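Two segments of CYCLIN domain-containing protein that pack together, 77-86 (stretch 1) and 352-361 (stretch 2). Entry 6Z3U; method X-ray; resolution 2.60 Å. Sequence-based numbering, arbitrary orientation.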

# COMPACT_ATOMS: atom_id res chain seq x y z
N LEU A 77 0.33 7.19 45.48
CA LEU A 77 0.28 6.76 44.10
C LEU A 77 -0.64 5.55 43.94
O LEU A 77 -0.83 4.78 44.89
CB LEU A 77 1.68 6.41 43.59
CG LEU A 77 2.64 7.59 43.43
CD1 LEU A 77 4.06 7.08 43.22
CD2 LEU A 77 2.22 8.48 42.26
N PRO A 78 -1.22 5.36 42.76
CA PRO A 78 -2.09 4.20 42.54
C PRO A 78 -1.31 2.98 42.08
O PRO A 78 -0.10 3.03 41.82
CB PRO A 78 -3.03 4.70 41.43
CG PRO A 78 -2.18 5.62 40.63
CD PRO A 78 -1.22 6.27 41.61
N GLU A 79 -2.03 1.86 41.98
CA GLU A 79 -1.45 0.62 41.48
C GLU A 79 -1.48 0.63 39.96
O GLU A 79 -2.55 0.71 39.35
CB GLU A 79 -2.24 -0.58 42.01
CG GLU A 79 -2.49 -0.56 43.51
CD GLU A 79 -3.41 -1.68 43.94
OE1 GLU A 79 -4.08 -1.53 44.99
OE2 GLU A 79 -3.48 -2.70 43.23
N PHE A 80 -0.30 0.56 39.34
CA PHE A 80 -0.19 0.57 37.89
C PHE A 80 -0.34 -0.85 37.34
O PHE A 80 -0.03 -1.83 38.01
CB PHE A 80 1.15 1.16 37.46
CG PHE A 80 1.32 2.60 37.86
CD1 PHE A 80 0.85 3.62 37.05
CD2 PHE A 80 1.96 2.93 39.04
CE1 PHE A 80 1.00 4.94 37.42
CE2 PHE A 80 2.12 4.25 39.41
CZ PHE A 80 1.64 5.26 38.60
N LEU A 81 -0.82 -0.94 36.10
CA LEU A 81 -1.04 -2.24 35.47
C LEU A 81 0.28 -2.98 35.28
O LEU A 81 1.32 -2.37 35.00
CB LEU A 81 -1.74 -2.06 34.13
CG LEU A 81 -3.21 -1.62 34.13
CD1 LEU A 81 -3.80 -1.75 32.74
CD2 LEU A 81 -4.02 -2.45 35.13
N THR A 82 0.23 -4.31 35.42
CA THR A 82 1.38 -5.16 35.13
C THR A 82 1.51 -5.35 33.62
O THR A 82 0.51 -5.37 32.90
CB THR A 82 1.21 -6.52 35.80
OG1 THR A 82 0.32 -6.40 36.92
CG2 THR A 82 2.54 -7.07 36.29
N PRO A 83 2.74 -5.48 33.11
CA PRO A 83 2.90 -5.74 31.66
C PRO A 83 2.01 -6.86 31.15
O PRO A 83 1.49 -6.77 30.04
CB PRO A 83 4.39 -6.09 31.54
CG PRO A 83 5.04 -5.33 32.65
CD PRO A 83 4.04 -5.31 33.78
N ALA A 84 1.83 -7.93 31.93
CA ALA A 84 0.94 -9.01 31.52
C ALA A 84 -0.51 -8.56 31.52
O ALA A 84 -1.27 -8.88 30.60
CB ALA A 84 1.12 -10.22 32.44
N GLU A 85 -0.92 -7.80 32.55
CA GLU A 85 -2.28 -7.25 32.56
C GLU A 85 -2.47 -6.24 31.45
O GLU A 85 -3.57 -6.10 30.91
CB GLU A 85 -2.57 -6.60 33.91
CG GLU A 85 -2.58 -7.57 35.08
CD GLU A 85 -2.85 -6.88 36.41
OE1 GLU A 85 -3.35 -7.55 37.33
OE2 GLU A 85 -2.55 -5.67 36.53
N GLU A 86 -1.41 -5.51 31.09
CA GLU A 86 -1.48 -4.60 29.95
C GLU A 86 -1.70 -5.38 28.66
O GLU A 86 -2.56 -5.03 27.85
CB GLU A 86 -0.19 -3.77 29.88
CG GLU A 86 -0.39 -2.32 29.49
CD GLU A 86 0.89 -1.51 29.59
OE1 GLU A 86 1.30 -1.18 30.72
OE2 GLU A 86 1.48 -1.19 28.54
N PRO A 352 -11.82 -6.43 36.66
CA PRO A 352 -10.83 -5.99 37.65
C PRO A 352 -9.71 -5.15 37.05
O PRO A 352 -9.28 -4.17 37.67
CB PRO A 352 -10.29 -7.31 38.22
CG PRO A 352 -11.28 -8.37 37.85
CD PRO A 352 -12.31 -7.80 36.93
N ILE A 353 -9.24 -5.50 35.86
CA ILE A 353 -8.13 -4.78 35.26
C ILE A 353 -8.57 -3.39 34.83
O ILE A 353 -7.86 -2.40 35.04
CB ILE A 353 -7.55 -5.57 34.07
CG1 ILE A 353 -7.36 -7.05 34.43
CG2 ILE A 353 -6.22 -4.97 33.63
CD1 ILE A 353 -6.57 -7.29 35.70
N ARG A 354 -9.76 -3.28 34.22
CA ARG A 354 -10.26 -1.97 33.82
C ARG A 354 -10.41 -1.03 35.01
O ARG A 354 -10.19 0.18 34.87
CB ARG A 354 -11.59 -2.13 33.08
CG ARG A 354 -11.51 -3.09 31.90
CD ARG A 354 -12.80 -3.18 31.09
NE ARG A 354 -13.20 -1.90 30.50
CZ ARG A 354 -14.26 -1.18 30.87
NH1 ARG A 354 -14.52 -0.03 30.26
NH2 ARG A 354 -15.08 -1.62 31.82
N LYS A 355 -10.77 -1.56 36.19
CA LYS A 355 -10.86 -0.70 37.36
C LYS A 355 -9.47 -0.27 37.84
O LYS A 355 -9.29 0.88 38.27
CB LYS A 355 -11.60 -1.39 38.51
CG LYS A 355 -12.21 -0.38 39.48
CD LYS A 355 -12.76 -1.02 40.75
CE LYS A 355 -14.15 -1.60 40.56
NZ LYS A 355 -14.63 -2.24 41.81
N LYS A 356 -8.49 -1.17 37.79
CA LYS A 356 -7.13 -0.77 38.14
C LYS A 356 -6.61 0.28 37.18
O LYS A 356 -5.88 1.19 37.57
CB LYS A 356 -6.22 -2.00 38.17
CG LYS A 356 -4.83 -1.74 38.74
CD LYS A 356 -3.91 -2.95 38.61
CE LYS A 356 -4.28 -4.05 39.59
NZ LYS A 356 -3.23 -5.11 39.66
N LEU A 357 -6.99 0.17 35.90
CA LEU A 357 -6.55 1.14 34.90
C LEU A 357 -7.26 2.48 35.07
O LEU A 357 -6.70 3.52 34.71
CB LEU A 357 -6.82 0.58 33.50
CG LEU A 357 -6.45 1.44 32.30
CD1 LEU A 357 -4.97 1.75 32.28
CD2 LEU A 357 -6.88 0.75 31.01
N ASN A 358 -8.47 2.48 35.63
CA ASN A 358 -9.26 3.70 35.73
C ASN A 358 -8.71 4.69 36.74
O ASN A 358 -9.10 5.86 36.71
CB ASN A 358 -10.71 3.34 36.08
CG ASN A 358 -11.63 4.54 36.05
OD1 ASN A 358 -11.78 5.19 35.02
ND2 ASN A 358 -12.28 4.81 37.18
N LYS A 359 -7.82 4.25 37.63
CA LYS A 359 -7.29 5.11 38.68
C LYS A 359 -5.81 5.43 38.52
O LYS A 359 -5.28 6.22 39.30
CB LYS A 359 -7.55 4.49 40.06
CG LYS A 359 -7.32 2.98 40.14
CD LYS A 359 -7.89 2.42 41.44
CE LYS A 359 -7.85 0.90 41.45
NZ LYS A 359 -8.65 0.32 42.56
N CYS A 360 -5.13 4.84 37.53
CA CYS A 360 -3.72 5.12 37.30
C CYS A 360 -3.46 5.60 35.88
O CYS A 360 -2.29 5.68 35.47
CB CYS A 360 -2.88 3.87 37.57
SG CYS A 360 -3.07 2.56 36.35
N ARG A 361 -4.50 5.93 35.12
CA ARG A 361 -4.34 6.36 33.74
C ARG A 361 -3.77 7.78 33.67
O ARG A 361 -3.82 8.55 34.63
CB ARG A 361 -5.68 6.31 33.01
CG ARG A 361 -6.75 7.20 33.63
CD ARG A 361 -8.08 7.05 32.91
NE ARG A 361 -9.13 7.88 33.48
CZ ARG A 361 -9.24 9.19 33.28
NH1 ARG A 361 -8.34 9.83 32.54
NH2 ARG A 361 -10.24 9.87 33.84

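Stretch 1 runs as an extended loop from Leu77 to Thr82 and turns into a helix at Pro83; stretch 2 is the end of a helix and the residues that follow it. The two chains run in opposite senses, since Pro78 lies nearest Cys360, Leu81 nearest Leu357 and Glu85 nearest Ile353. Together they bury 566 Å² of surface, and the clear hydrogen bonds between them join Lys356 to Glu85.

Lys356 leaves its helix toward stretch 1 and reaches along it, so that Lys356 NZ donates to Glu85 OE2 at 3.3 Å, as part of a salt bridge; a second, weak bond runs from Lys356 NZ to Glu85 OE1 at 3.4 Å. A long, flexible lysine suits this place because its methylenes can pack while its charge travels on to a carboxylate. Lys356 CD lies 3.5 Å from Leu81 CD2, and Lys356 CG lies 3.4 Å from the carbonyl oxygen of Glu79, Glu79 O. The carboxylate of Glu79 adds a looser electrostatic attraction, with Glu79 OE2 4.3 Å from Lys356 NZ, too far for a salt bridge.

Glu85 OE2 is shared. Besides the bond from the ammonium group, Glu85 OE2 also accepts a hydrogen bond from Thr82 N at 3.3 Å, with an almost straight N-H...O angle of 178°, and a weak one from Thr82 OG1 at 3.0 Å. A glutamate in the first turn of a helix can thus fold back to satisfy an amide just before the helix, while still facing the lysine. Thr82 occupies the N-cap position, but its side chain makes no capping bond; Thr82 O accepts a hydrogen bond from Glu86 N at 2.6 Å, the first backbone bond of the helix. In stretch 2, Lys356 N and Leu357 N are satisfied by Pro352 O at 3.1 Å and Ile353 O at 2.8 Å, respectively, as a helix requires.

Apolar side chains make much of the remaining contact. Leu81, buried, brings CD2 to 3.7 Å from Ile353 CG2 and CD1 to 3.7 Å from Leu357 CD1, its branched end meeting two aliphatic side chains of the helix. Farther along, the side chain of Cys360 points toward stretch 1 where the backbones are near, Pro78 CA and Cys360 CA being 5.6 Å apart; Cys360 CB lies 3.6 Å from Pro78 CG and 3.8 Å from Phe80 CD1. Although the CA-to-CB bond of Phe80 points away, its ring comes nearer, and Cys360 SG sits obliquely 5.1 Å from the centroid of the Phe80 ring. The ring of Pro78 offers an apolar surface to Cys360 CB, and its missing N-H leaves no backbone donor to satisfy.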